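Local coordinates for protein carbohydrate binding family 6 (Clostridium thermocellum, PDB 5A8D) that probably acts as a family 43 glycoside hydrolase that releases alpha-L-arabinofuranosyl groups from plant cell-wall polysaccharides, at residues Pro30-Arg35 with Asn157-Asp162; Arg35-Pro40 with Asn262-Asn267; Asp78-Thr83 with Thr320-Lys325. All coordinates share one frame; numbering follows the deposited sequence. Where two conformers were deposited one is given.

Interaction 1. Residues Pro30-Arg35 with Asn157-Asp162. With SO4 (sulfate ion), chain C.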
ATOM      1  N   PRO A  30       6.421  12.321  59.244  1.00 22.95           N
ATOM      2  CA  PRO A  30       7.792  11.793  59.054  1.00 23.62           C
ATOM      3  C   PRO A  30       8.446  12.089  57.727  1.00 24.69           C
ATOM      4  O   PRO A  30       9.695  12.083  57.668  1.00 24.85           O
ATOM      5  CB  PRO A  30       7.608  10.304  59.204  1.00 23.97           C
ATOM      6  CG  PRO A  30       6.454  10.183  60.126  1.00 25.41           C
ATOM      7  CD  PRO A  30       5.528  11.298  59.771  1.00 24.21           C
ATOM      8  N   ILE A  31       7.666  12.389  56.680  1.00 22.67           N
ATOM      9  CA  ILE A  31       8.266  12.716  55.392  1.00 23.16           C
ATOM     10  C   ILE A  31       8.131  14.176  55.011  1.00 24.38           C
ATOM     11  O   ILE A  31       8.942  14.685  54.249  1.00 23.44           O
ATOM     12  CB  ILE A  31       7.802  11.827  54.244  1.00 26.71           C
ATOM     13  CG1 ILE A  31       6.306  11.969  53.993  1.00 27.84           C
ATOM     14  CG2 ILE A  31       8.154  10.362  54.492  1.00 27.79           C
ATOM     15  CD1 ILE A  31       5.917  11.463  52.621  1.00 31.99           C
ATOM     16  N   PHE A  32       7.090  14.862  55.485  1.00 22.32           N
ATOM     17  CA  PHE A  32       6.978  16.281  55.117  1.00 22.05           C
ATOM     18  C   PHE A  32       7.626  17.246  56.088  1.00 22.54           C
ATOM     19  O   PHE A  32       7.770  18.441  55.759  1.00 21.92           O
ATOM     20  CB  PHE A  32       5.524  16.699  54.807  1.00 22.17           C
ATOM     21  CG  PHE A  32       4.589  16.855  55.995  1.00 22.04           C
ATOM     22  CD1 PHE A  32       4.665  17.912  56.904  1.00 22.02           C
ATOM     23  CD2 PHE A  32       3.479  16.006  56.109  1.00 21.84           C
ATOM     24  CE1 PHE A  32       3.766  18.046  57.933  1.00 23.94           C
ATOM     25  CE2 PHE A  32       2.581  16.146  57.131  1.00 24.10           C
ATOM     26  CZ  PHE A  32       2.724  17.166  58.066  1.00 23.62           C
ATOM     27  N   SER A  33       7.988  16.774  57.281  1.00 24.11           N
ATOM     28  CA  SER A  33       8.542  17.649  58.298  1.00 24.00           C
ATOM     29  C   SER A  33       9.712  18.438  57.793  1.00 22.11           C
ATOM     30  O   SER A  33      10.617  17.878  57.183  1.00 22.75           O
ATOM     31  CB  SER A  33       9.004  16.858  59.509  1.00 26.33           C
ATOM     32  OG  SER A  33       9.814  17.649  60.380  1.00 24.33           O
ATOM     33  N   GLN A  34       9.681  19.748  58.024  1.00 21.22           N
ATOM     34  CA  GLN A  34      10.831  20.609  57.744  1.00 21.16           C
ATOM     35  C   GLN A  34      11.718  20.893  58.987  1.00 24.08           C
ATOM     36  O   GLN A  34      12.526  21.853  58.999  1.00 22.35           O
ATOM     37  CB  GLN A  34      10.353  21.927  57.131  1.00 19.95           C
ATOM     38  CG  GLN A  34       9.538  21.775  55.850  1.00 20.31           C
ATOM     39  CD  GLN A  34      10.311  21.141  54.720  1.00 20.56           C
ATOM     40  OE1 GLN A  34      11.302  21.667  54.209  1.00 20.93           O
ATOM     41  NE2 GLN A  34       9.883  19.930  54.348  1.00 24.84           N
ATOM     42  N   ARG A  35      11.596  20.060  60.011  1.00 26.10           N
ATOM     43  CA  ARG A  35      12.225  20.358  61.301  1.00 30.33           C
ATOM     44  C   ARG A  35      13.720  20.451  61.356  1.00 32.08           C
ATOM     45  O   ARG A  35      14.269  21.197  62.229  1.00 35.33           O
ATOM     46  CB  ARG A  35      11.842  19.349  62.353  1.00 31.21           C
ATOM     47  CG  ARG A  35      10.521  19.651  62.999  1.00 37.03           C
ATOM     48  CD  ARG A  35      10.597  19.322  64.480  1.00 39.81           C
ATOM     49  NE  ARG A  35      10.907  17.911  64.700  1.00 37.24           N
ATOM     50  CZ  ARG A  35      10.957  17.320  65.892  1.00 51.37           C
ATOM     51  NH1 ARG A  35      10.733  18.013  67.010  1.00 54.34           N
ATOM     52  NH2 ARG A  35      11.245  16.011  65.975  1.00 51.37           N
ATOM     53  N   ASN A 157      -5.017  13.174  51.281  1.00 27.15           N
ATOM     54  CA  ASN A 157      -3.711  13.278  51.926  1.00 27.79           C
ATOM     55  C   ASN A 157      -2.903  14.479  51.501  1.00 24.62           C
ATOM     56  O   ASN A 157      -1.681  14.403  51.217  1.00 23.40           O
ATOM     57  CB  ASN A 157      -2.898  11.992  51.725  1.00 29.78           C
ATOM     58  CG  ASN A 157      -3.559  10.787  52.368  1.00 34.41           C
ATOM     59  OD1 ASN A 157      -3.942  10.814  53.541  1.00 37.87           O
ATOM     60  ND2 ASN A 157      -3.682   9.736  51.617  1.00 35.68           N
ATOM     61  N   MET A 158      -3.559  15.633  51.496  1.00 22.96           N
ATOM     62  CA  MET A 158      -2.859  16.842  51.172  1.00 23.82           C
ATOM     63  C   MET A 158      -2.161  17.362  52.414  1.00 22.78           C
ATOM     64  O   MET A 158      -2.588  17.100  53.518  1.00 26.17           O
ATOM     65  CB  MET A 158      -3.811  17.925  50.656  1.00 27.15           C
ATOM     66  CG  MET A 158      -3.047  19.204  50.215  1.00 26.42           C
ATOM     67  SD  MET A 158      -4.059  20.090  49.126  1.00 36.43           S
ATOM     68  CE  MET A 158      -5.363  20.538  50.219  1.00 36.39           C
ATOM     69  N   TRP A 159      -1.025  18.014  52.228  1.00 22.29           N
ATOM     70  CA  TRP A 159      -0.230  18.720  53.264  0.70 21.89           C
ATOM     71  C   TRP A 159      -0.381  20.205  53.140  1.00 22.21           C
ATOM     72  O   TRP A 159      -0.281  20.710  51.985  1.00 22.82           O
ATOM     73  CB  TRP A 159       1.276  18.389  53.059  0.70 19.25           C
ATOM     74  CG  TRP A 159       1.504  16.918  53.071  0.70 18.75           C
ATOM     75  CD1 TRP A 159       0.751  15.963  53.704  0.70 20.18           C
ATOM     76  CD2 TRP A 159       2.583  16.213  52.437  0.70 18.39           C
ATOM     77  NE1 TRP A 159       1.292  14.717  53.490  0.70 20.46           N
ATOM     78  CE2 TRP A 159       2.413  14.847  52.708  0.70 19.19           C
ATOM     79  CE3 TRP A 159       3.672  16.616  51.662  0.70 19.11           C
ATOM     80  CZ2 TRP A 159       3.292  13.872  52.218  0.70 19.92           C
ATOM     81  CZ3 TRP A 159       4.533  15.663  51.178  0.70 19.43           C
ATOM     82  CH2 TRP A 159       4.348  14.314  51.449  0.70 19.42           C
ATOM     83  N   LEU A 160      -0.504  20.919  54.280  1.00 23.05           N
ATOM     84  CA  LEU A 160      -0.710  22.375  54.291  0.50 23.83           C
ATOM     85  C   LEU A 160       0.377  23.020  55.143  1.00 24.02           C
ATOM     86  O   LEU A 160       0.278  23.039  56.370  1.00 24.39           O
ATOM     87  CB  LEU A 160      -2.088  22.704  54.876  0.50 27.80           C
ATOM     88  CG  LEU A 160      -3.260  23.033  53.940  0.50 31.31           C
ATOM     89  CD1 LEU A 160      -3.301  22.179  52.694  0.50 30.76           C
ATOM     90  CD2 LEU A 160      -4.570  22.924  54.706  0.50 33.03           C
ATOM     91  N   PHE A 161       1.422  23.545  54.495  1.00 20.86           N
ATOM     92  CA  PHE A 161       2.501  24.201  55.259  1.00 21.17           C
ATOM     93  C   PHE A 161       3.392  25.140  54.474  1.00 21.31           C
ATOM     94  O   PHE A 161       4.125  25.889  55.117  1.00 20.43           O
ATOM     95  CB  PHE A 161       3.405  23.192  56.042  1.00 21.72           C
ATOM     96  CG  PHE A 161       4.325  22.357  55.171  1.00 21.24           C
ATOM     97  CD1 PHE A 161       5.596  22.825  54.857  1.00 19.46           C
ATOM     98  CD2 PHE A 161       3.946  21.108  54.721  1.00 22.20           C
ATOM     99  CE1 PHE A 161       6.473  22.107  54.068  1.00 21.32           C
ATOM    100  CE2 PHE A 161       4.828  20.364  53.921  1.00 24.75           C
ATOM    101  CZ  PHE A 161       6.072  20.874  53.594  1.00 22.79           C
ATOM    102  N   ASP A 162       3.427  25.050  53.124  1.00 19.21           N
ATOM    103  CA  ASP A 162       4.440  25.755  52.352  1.00 19.78           C
ATOM    104  C   ASP A 162       3.767  26.656  51.287  1.00 20.34           C
ATOM    105  O   ASP A 162       3.646  26.279  50.125  1.00 24.36           O
ATOM    106  CB  ASP A 162       5.555  24.889  51.747  1.00 23.91           C
ATOM    107  CG  ASP A 162       5.072  23.655  51.035  1.00 22.96           C
ATOM    108  OD1 ASP A 162       3.843  23.381  51.033  1.00 23.66           O
ATOM    109  OD2 ASP A 162       5.997  22.902  50.535  1.00 19.10           O
TER
HETATM  110  S   SO4 C1332      -1.365   9.023  49.209  1.00 37.29           S
HETATM  111  O1  SO4 C1332      -0.706   9.180  47.888  1.00 35.50           O
HETATM  112  O2  SO4 C1332      -2.741   9.633  49.215  1.00 43.90           O
HETATM  113  O3  SO4 C1332      -0.544   9.694  50.241  1.00 34.96           O
HETATM  114  O4  SO4 C1332      -1.510   7.564  49.465  1.00 34.84           O

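Interaction 2. Residues Arg35-Pro40 with Asn262-Asn267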
ATOM      1  N   ARG A  35      11.596  20.060  60.011  1.00 26.10           N
ATOM      2  CA  ARG A  35      12.225  20.358  61.301  1.00 30.33           C
ATOM      3  C   ARG A  35      13.720  20.451  61.356  1.00 32.08           C
ATOM      4  O   ARG A  35      14.269  21.197  62.229  1.00 35.33           O
ATOM      5  CB  ARG A  35      11.842  19.349  62.353  1.00 31.21           C
ATOM      6  CG  ARG A  35      10.521  19.651  62.999  1.00 37.03           C
ATOM      7  CD  ARG A  35      10.597  19.322  64.480  1.00 39.81           C
ATOM      8  NE  ARG A  35      10.907  17.911  64.700  1.00 37.24           N
ATOM      9  CZ  ARG A  35      10.957  17.320  65.892  1.00 51.37           C
ATOM     10  NH1 ARG A  35      10.733  18.013  67.010  1.00 54.34           N
ATOM     11  NH2 ARG A  35      11.245  16.011  65.975  1.00 51.37           N
ATOM     12  N   PHE A  36      14.367  19.688  60.495  1.00 27.85           N
ATOM     13  CA  PHE A  36      15.817  19.598  60.495  1.00 31.48           C
ATOM     14  C   PHE A  36      16.473  20.190  59.253  1.00 28.31           C
ATOM     15  O   PHE A  36      17.591  19.812  58.892  1.00 30.63           O
ATOM     16  CB  PHE A  36      16.185  18.125  60.659  1.00 32.96           C
ATOM     17  CG  PHE A  36      15.673  17.530  61.942  1.00 34.20           C
ATOM     18  CD1 PHE A  36      16.262  17.868  63.130  1.00 34.22           C
ATOM     19  CD2 PHE A  36      14.573  16.681  61.961  1.00 34.30           C
ATOM     20  CE1 PHE A  36      15.790  17.343  64.338  1.00 37.16           C
ATOM     21  CE2 PHE A  36      14.089  16.162  63.160  1.00 37.70           C
ATOM     22  CZ  PHE A  36      14.704  16.488  64.357  1.00 36.46           C
ATOM     23  N   THR A  37      15.786  21.135  58.601  1.00 26.13           N
ATOM     24  CA  THR A  37      16.310  21.747  57.400  1.00 23.67           C
ATOM     25  C   THR A  37      15.953  23.213  57.454  1.00 23.58           C
ATOM     26  O   THR A  37      15.405  23.684  58.467  1.00 24.04           O
ATOM     27  CB  THR A  37      15.767  21.041  56.160  1.00 24.58           C
ATOM     28  OG1 THR A  37      16.525  21.412  54.989  1.00 23.05           O
ATOM     29  CG2 THR A  37      14.265  21.326  55.969  1.00 22.77           C
ATOM     30  N   ALA A  38      16.280  23.924  56.399  1.00 21.54           N
ATOM     31  CA  ALA A  38      16.024  25.330  56.303  1.00 21.52           C
ATOM     32  C   ALA A  38      15.322  25.582  54.983  1.00 20.38           C
ATOM     33  O   ALA A  38      15.824  25.200  53.924  1.00 21.71           O
ATOM     34  CB  ALA A  38      17.322  26.113  56.409  1.00 23.11           C
ATOM     35  N   ASP A  39      14.160  26.210  55.040  1.00 18.49           N
ATOM     36  CA  ASP A  39      13.420  26.535  53.826  1.00 16.99           C
ATOM     37  C   ASP A  39      13.651  28.028  53.485  1.00 16.82           C
ATOM     38  O   ASP A  39      13.390  28.847  54.335  1.00 18.07           O
ATOM     39  CB  ASP A  39      11.933  26.356  54.077  1.00 16.62           C
ATOM     40  CG  ASP A  39      11.521  24.946  54.412  1.00 19.04           C
ATOM     41  OD1 ASP A  39      12.194  23.986  53.993  1.00 19.52           O
ATOM     42  OD2 ASP A  39      10.520  24.832  55.155  1.00 18.79           O
ATOM     43  N   PRO A  40      14.097  28.363  52.277  1.00 16.82           N
ATOM     44  CA  PRO A  40      14.417  29.739  51.956  1.00 16.34           C
ATOM     45  C   PRO A  40      13.342  30.501  51.252  1.00 16.37           C
ATOM     46  O   PRO A  40      12.430  29.925  50.628  1.00 17.68           O
ATOM     47  CB  PRO A  40      15.598  29.599  51.018  1.00 17.61           C
ATOM     48  CG  PRO A  40      15.336  28.333  50.282  1.00 20.06           C
ATOM     49  CD  PRO A  40      14.629  27.447  51.240  1.00 18.67           C
ATOM     50  N   ASN A 262      19.164  14.851  47.124  1.00135.42           N
ATOM     51  CA  ASN A 262      18.393  14.461  48.308  1.00131.33           C
ATOM     52  C   ASN A 262      19.074  14.862  49.608  1.00125.98           C
ATOM     53  O   ASN A 262      20.269  15.173  49.626  1.00111.44           O
ATOM     54  CB  ASN A 262      18.104  12.942  48.286  1.00120.45           C
ATOM     55  CG  ASN A 262      16.813  12.556  49.015  1.00112.37           C
ATOM     56  OD1 ASN A 262      16.048  13.402  49.511  1.00 79.38           O
ATOM     57  ND2 ASN A 262      16.569  11.253  49.079  1.00107.31           N
ATOM     58  N   TYR A 263      18.282  14.853  50.680  1.00129.02           N
ATOM     59  CA  TYR A 263      18.680  15.275  52.024  1.00123.12           C
ATOM     60  C   TYR A 263      18.485  16.797  52.083  1.00110.12           C
ATOM     61  O   TYR A 263      19.376  17.562  51.686  1.00 94.01           O
ATOM     62  CB  TYR A 263      20.052  14.715  52.447  1.00121.96           C
ATOM     63  CG  TYR A 263      20.084  13.224  52.153  1.00128.72           C
ATOM     64  CD1 TYR A 263      19.099  12.374  52.679  1.00132.02           C
ATOM     65  CD2 TYR A 263      21.024  12.675  51.277  1.00130.85           C
ATOM     66  CE1 TYR A 263      19.079  11.021  52.380  1.00134.08           C
ATOM     67  CE2 TYR A 263      21.012  11.318  50.977  1.00135.88           C
ATOM     68  CZ  TYR A 263      20.040  10.496  51.531  1.00135.78           C
ATOM     69  OH  TYR A 263      20.025   9.152  51.243  1.00128.41           O
ATOM     70  N   SER A 264      17.299  17.232  52.547  1.00 97.58           N
ATOM     71  CA  SER A 264      16.303  16.341  53.214  1.00 81.22           C
ATOM     72  C   SER A 264      14.805  16.600  52.941  1.00 67.84           C
ATOM     73  O   SER A 264      14.117  17.337  53.680  1.00 65.16           O
ATOM     74  CB  SER A 264      16.599  16.328  54.713  1.00 92.93           C
ATOM     75  OG  SER A 264      16.800  17.647  55.198  1.00 98.19           O
ATOM     76  N   ASN A 265      14.305  15.932  51.894  1.00 50.01           N
ATOM     77  CA  ASN A 265      12.967  16.168  51.319  1.00 42.66           C
ATOM     78  C   ASN A 265      12.687  17.668  51.251  1.00 41.47           C
ATOM     79  O   ASN A 265      11.611  18.155  51.706  1.00 35.31           O
ATOM     80  CB  ASN A 265      11.860  15.429  52.075  1.00 37.26           C
ATOM     81  CG  ASN A 265      12.135  13.927  52.216  1.00 38.64           C
ATOM     82  OD1 ASN A 265      13.119  13.379  51.655  1.00 36.73           O
ATOM     83  ND2 ASN A 265      11.274  13.250  52.983  1.00 31.91           N
ATOM     84  N   ASN A 266      13.694  18.380  50.724  1.00 35.97           N
ATOM     85  CA  ASN A 266      13.680  19.847  50.684  1.00 30.10           C
ATOM     86  C   ASN A 266      14.181  20.519  49.388  1.00 26.74           C
ATOM     87  O   ASN A 266      15.337  20.936  49.232  1.00 28.81           O
ATOM     88  CB  ASN A 266      14.387  20.453  51.901  1.00 28.07           C
ATOM     89  CG  ASN A 266      14.174  21.965  51.990  1.00 24.94           C
ATOM     90  OD1 ASN A 266      13.321  22.519  51.295  1.00 22.78           O
ATOM     91  ND2 ASN A 266      14.917  22.623  52.852  1.00 22.90           N
ATOM     92  N   ASN A 267      13.215  20.739  48.514  1.00 22.30           N
ATOM     93  CA  ASN A 267      13.380  21.542  47.308  1.00 21.20           C
ATOM     94  C   ASN A 267      12.600  22.836  47.380  1.00 20.25           C
ATOM     95  O   ASN A 267      12.123  23.370  46.336  1.00 18.12           O
ATOM     96  CB  ASN A 267      13.000  20.688  46.079  1.00 20.81           C
ATOM     97  CG  ASN A 267      14.159  19.891  45.563  1.00 23.38           C
ATOM     98  OD1 ASN A 267      15.284  20.363  45.536  1.00 24.26           O
ATOM     99  ND2 ASN A 267      13.917  18.680  45.161  1.00 22.50           N
TER

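Interaction 3. Residues Asp78-Thr83 with Thr320-Lys325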
ATOM      1  N   ASP A  78      25.565  42.682  46.867  1.00 23.58           N
ATOM      2  CA  ASP A  78      26.574  42.296  45.855  1.00 26.05           C
ATOM      3  C   ASP A  78      26.738  40.805  45.610  1.00 27.46           C
ATOM      4  O   ASP A  78      27.607  40.409  44.802  1.00 30.29           O
ATOM      5  CB  ASP A  78      27.890  42.982  46.202  1.00 28.56           C
ATOM      6  CG  ASP A  78      28.533  42.434  47.477  1.00 32.04           C
ATOM      7  OD1 ASP A  78      28.025  41.453  48.047  1.00 29.08           O
ATOM      8  OD2 ASP A  78      29.566  42.971  47.875  1.00 33.69           O
ATOM      9  N   LEU A  79      25.937  39.990  46.287  1.00 25.80           N
ATOM     10  CA  LEU A  79      25.982  38.553  46.256  1.00 30.27           C
ATOM     11  C   LEU A  79      27.283  37.921  46.764  1.00 31.35           C
ATOM     12  O   LEU A  79      27.444  36.715  46.612  1.00 43.65           O
ATOM     13  CB  LEU A  79      25.700  38.004  44.842  1.00 31.49           C
ATOM     14  CG  LEU A  79      24.452  38.392  44.079  1.00 31.78           C
ATOM     15  CD1 LEU A  79      24.482  37.840  42.647  1.00 35.58           C
ATOM     16  CD2 LEU A  79      23.245  37.856  44.777  1.00 31.33           C
ATOM     17  N   LYS A  80      28.173  38.691  47.366  1.00 30.32           N
ATOM     18  CA  LYS A  80      29.323  38.107  48.025  1.00 35.59           C
ATOM     19  C   LYS A  80      29.526  38.467  49.489  1.00 32.38           C
ATOM     20  O   LYS A  80      30.071  37.658  50.229  1.00 34.39           O
ATOM     21  CB  LYS A  80      30.615  38.358  47.229  1.00 39.13           C
ATOM     22  CG  LYS A  80      31.001  39.809  47.050  1.00 44.49           C
ATOM     23  CD  LYS A  80      32.245  39.909  46.154  1.00 52.94           C
ATOM     24  CE  LYS A  80      32.520  41.337  45.695  1.00 60.02           C
ATOM     25  NZ  LYS A  80      31.371  41.923  44.947  1.00 62.08           N
ATOM     26  N   ASN A  81      29.141  39.662  49.900  1.00 29.95           N
ATOM     27  CA  ASN A  81      29.243  40.076  51.275  1.00 28.35           C
ATOM     28  C   ASN A  81      27.823  40.036  51.839  1.00 26.36           C
ATOM     29  O   ASN A  81      26.914  40.593  51.241  1.00 24.88           O
ATOM     30  CB  ASN A  81      29.804  41.471  51.350  1.00 30.53           C
ATOM     31  CG  ASN A  81      31.250  41.525  50.873  1.00 39.05           C
ATOM     32  OD1 ASN A  81      32.127  40.972  51.517  1.00 36.50           O
ATOM     33  ND2 ASN A  81      31.485  42.148  49.718  1.00 38.14           N
ATOM     34  N   TRP A  82      27.634  39.335  52.956  1.00 24.60           N
ATOM     35  CA  TRP A  82      26.332  39.173  53.559  1.00 22.43           C
ATOM     36  C   TRP A  82      26.292  39.805  54.940  1.00 21.24           C
ATOM     37  O   TRP A  82      27.262  39.734  55.693  1.00 23.73           O
ATOM     38  CB  TRP A  82      26.011  37.675  53.680  1.00 22.81           C
ATOM     39  CG  TRP A  82      25.901  37.054  52.358  1.00 22.46           C
ATOM     40  CD1 TRP A  82      26.936  36.534  51.584  1.00 25.26           C
ATOM     41  CD2 TRP A  82      24.724  36.965  51.566  1.00 23.35           C
ATOM     42  NE1 TRP A  82      26.423  36.128  50.368  1.00 26.99           N
ATOM     43  CE2 TRP A  82      25.077  36.357  50.345  1.00 24.70           C
ATOM     44  CE3 TRP A  82      23.391  37.320  51.775  1.00 21.97           C
ATOM     45  CZ2 TRP A  82      24.147  36.120  49.350  1.00 24.94           C
ATOM     46  CZ3 TRP A  82      22.465  37.089  50.778  1.00 22.74           C
ATOM     47  CH2 TRP A  82      22.850  36.449  49.591  1.00 24.21           C
ATOM     48  N   THR A  83      25.177  40.461  55.229  1.00 20.04           N
ATOM     49  CA  THR A  83      24.877  40.978  56.576  1.00 20.76           C
ATOM     50  C   THR A  83      23.855  40.051  57.217  1.00 18.30           C
ATOM     51  O   THR A  83      22.825  39.742  56.620  1.00 17.49           O
ATOM     52  CB  THR A  83      24.275  42.384  56.485  1.00 21.17           C
ATOM     53  OG1 THR A  83      25.225  43.219  55.834  1.00 23.19           O
ATOM     54  CG2 THR A  83      23.930  42.965  57.873  1.00 23.55           C
ATOM     55  N   THR A 320      26.575  30.543  40.516  1.00 24.27           N
ATOM     56  CA  THR A 320      27.363  31.719  40.755  1.00 26.78           C
ATOM     57  C   THR A 320      28.726  31.384  41.390  1.00 30.63           C
ATOM     58  O   THR A 320      28.809  30.561  42.295  1.00 30.97           O
ATOM     59  CB  THR A 320      26.646  32.746  41.608  1.00 27.49           C
ATOM     60  OG1 THR A 320      26.297  32.177  42.878  1.00 27.57           O
ATOM     61  CG2 THR A 320      25.386  33.241  40.882  1.00 26.16           C
ATOM     62  N   VAL A 321      29.774  32.028  40.912  1.00 28.10           N
ATOM     63  CA  VAL A 321      31.124  31.816  41.446  1.00 30.20           C
ATOM     64  C   VAL A 321      31.749  33.065  42.034  1.00 30.04           C
ATOM     65  O   VAL A 321      32.868  33.018  42.498  1.00 31.83           O
ATOM     66  CB  VAL A 321      32.056  31.224  40.377  1.00 31.42           C
ATOM     67  CG1 VAL A 321      31.530  29.858  39.979  1.00 31.24           C
ATOM     68  CG2 VAL A 321      32.170  32.129  39.151  1.00 30.94           C
ATOM     69  N   ASP A 322      31.064  34.200  41.963  1.00 27.48           N
ATOM     70  CA  ASP A 322      31.637  35.472  42.385  1.00 25.38           C
ATOM     71  C   ASP A 322      30.433  36.369  42.625  1.00 24.49           C
ATOM     72  O   ASP A 322      29.307  35.956  42.402  1.00 25.06           O
ATOM     73  CB  ASP A 322      32.581  36.066  41.319  1.00 26.97           C
ATOM     74  CG  ASP A 322      33.665  36.955  41.888  1.00 26.69           C
ATOM     75  OD1 ASP A 322      33.458  37.564  42.994  1.00 28.36           O
ATOM     76  OD2 ASP A 322      34.724  37.126  41.258  1.00 25.92           O
ATOM     77  N   GLY A 323      30.703  37.559  43.131  1.00 27.76           N
ATOM     78  CA  GLY A 323      29.686  38.553  43.363  1.00 29.41           C
ATOM     79  C   GLY A 323      29.624  39.538  42.221  1.00 31.95           C
ATOM     80  O   GLY A 323      30.365  39.424  41.243  1.00 34.31           O
ATOM     81  N   LEU A 324      28.757  40.521  42.360  1.00 28.52           N
ATOM     82  CA  LEU A 324      28.628  41.590  41.392  1.00 33.21           C
ATOM     83  C   LEU A 324      29.883  42.456  41.416  1.00 42.89           C
ATOM     84  O   LEU A 324      30.489  42.672  42.477  1.00 43.01           O
ATOM     85  CB  LEU A 324      27.376  42.420  41.687  1.00 31.72           C
ATOM     86  CG  LEU A 324      26.057  41.720  41.526  1.00 32.24           C
ATOM     87  CD1 LEU A 324      24.949  42.623  42.025  1.00 35.81           C
ATOM     88  CD2 LEU A 324      25.810  41.375  40.061  1.00 36.86           C
ATOM     89  N   LYS A 325      30.269  42.935  40.232  1.00 47.29           N
ATOM     90  CA  LYS A 325      31.483  43.738  40.046  1.00 58.83           C
ATOM     91  C   LYS A 325      31.339  45.110  40.727  1.00 60.47           C
ATOM     92  O   LYS A 325      32.267  45.576  41.393  1.00 66.77           O
ATOM     93  CB  LYS A 325      31.781  43.877  38.541  1.00 60.68           C
ATOM     94  CG  LYS A 325      33.097  44.554  38.180  1.00 68.37           C
ATOM     95  CD  LYS A 325      34.277  43.611  38.322  1.00 70.55           C
ATOM     96  CE  LYS A 325      35.587  44.348  38.543  1.00 75.87           C
ATOM     97  NZ  LYS A 325      35.779  44.874  39.926  1.00 83.05           N
TER

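Interaction 1. Residues Pro30-Arg35 with Asn157-Asp162
Phe32, at the end of helix 29-32, enters an aromatic cluster with Trp159 and Phe161, and so illustrates how a short helix can be held against a distant loop by ring packing, with no hydrogen bond across the contact. The fold is the beta-propeller of family 43 glycoside hydrolases, and residues 157-162 form the approach to its strand 164-167. Followed outward from the backbone, Phe32 CB comes first: it sits over the indole face in a CH-pi contact, 3.8 Å from the centroid of the Trp159 six-membered ring. With chi1 at 74°, CG is tucked between the backbone N and the carbonyl carbon, and from there the phenyl ring divides its two ortho carbons between the partners. CD2 leans over the pyrrole part of the indole, 3.6 Å from Trp159 CD1, and CE2, next along the ring, lies 3.9 Å from the same atom. CD1 turns to the other aromatic neighbour, 3.9 Å from Phe161 CE2. The Phe32 and Phe161 planes are nearly parallel but slid apart, barely overlapping, whereas the indole is inclined at 43° to the Phe32 ring. At the far end of the indole, Ile31 CD1 reaches Trp159 CH2 at 3.5 Å, while Gln34 CG touches Phe161 CE1 at 3.6 Å. Trp159 was modelled in two conformers, and these contacts describe one; its buried NE1 donates to Asp28 OD2. Beyond the cluster a sulfate, probably from the crystallisation liquor and also bonded by Gln156 and Asn180, accepts an almost straight hydrogen bond from Asn157 ND2 to its O2, 2.6 Å long.

Interaction 2. Residues Arg35-Pro40 with Asn262-Asn267
Asn266 ND2 spends its hydrogens on two acceptors of the facing loop, a compact example of one amide joining two loops. It donates to Thr37 OG1 at 2.9 Å, with an N-H...O angle of 159°, and to Ala38 O, also at 2.9 Å but more bent. Both acceptors lie close to the amide plane, yet the approach to Ala38 O is from above the carbonyl plane, 62° out of it. The side chain extends with CG trans to its own backbone N (chi1 -170°), which carries the amide across to Thr37 while its other end, OD1, accepts from His268 ND1. That oxygen also lies 3.3 Å from Asp39 OD1, an acceptor beside an acceptor and no hydrogen bond; the carboxylate and amide planes stand nearly perpendicular. In the five-bladed propeller of this family, residues 35-40 lead into the first blade through strand 40-45, and residues 262-267 lead into the last through strand 269-274, so the amide ties together the entrances of two neighbouring blades. Around this polar knot the packing is modest. Thr37 CG2 comes 3.4 Å from Asn266 ND2, and Ser264 OG rests 3.7 Å from Thr37 CB, although Ser264, which follows a cis peptide bond, is poorly ordered. Further out, His283 of strand 277-283 touches Thr37, Ala38 and Asn266, and Asn265 ND2 bonds to Pro319 O of a neighbouring subunit.

Interaction 3. Residues Asp78-Thr83 with Thr320-Lys325
Leu324 N and Asp78 O meet in a short hydrogen bond, 2.7 Å long, that joins the turn between strands 70-76 and 83-89 to the tail following strand 314-319. In propeller terms, the outer turn of the first blade thereby holds the C-terminal end of the last blade. The turn itself is an Asx motif organised by the Asp78 carboxylate. Asp78 OD1 takes two backbone donors: Asn81 N, which arrives at 2.8 Å on the syn lone pair in an almost linear bond, and Lys80 N, which comes from above the carboxylate plane. The second oxygen, OD2, uses its own syn lone pair for Asn81 ND2. A longer salt bridge of 3.6 Å links Asp78 OD2 to Lys80 NZ. With three N-H donors and a lysine nearby, the carboxylate would probably stay ionised. Lys80 then crosses to the tail. Its aliphatic stem passes Gly323, with Lys80 CB 4.0 Å from Gly323 CA, before a bend at chi4 (-58°) brings NZ to Leu324 O at 2.7 Å, so both the N and the O of Leu324 are bonded by the turn. Fit is close where there is no side chain, since Gly323 CA lies 3.1 Å from Asp78 O. The apolar share is small, a loose touch between the side chains of Leu79 and Leu324. Asp322 is satisfied differently: OD2 serves Arg35 and Ser33 of a neighbouring subunit, while OD1 accepts from Gly323 N at 2.8 Å, met on its anti side.

In the fold
Interactions 1 and 2 are neighbours, their centres about 11 Å apart, sharing Arg35 and joined by a bond from Asn265 ND2 to Ile31 O. Both are buried, but interaction 1 relies on aromatic rings and interaction 2 on one amide with its polar acceptors. Interaction 3 lies farther out, about 22 Å from the chain's centre and across it from interaction 1, yet is also largely buried, beside a neighbouring subunit; it joins loops through backbone groups and one lysine. Interactions 2 and 3 both link the first blade to the last, the former where their first strands begin, the latter through a later turn and the final tail. Between subunits, that tail packs on residues 30-35 of another copy.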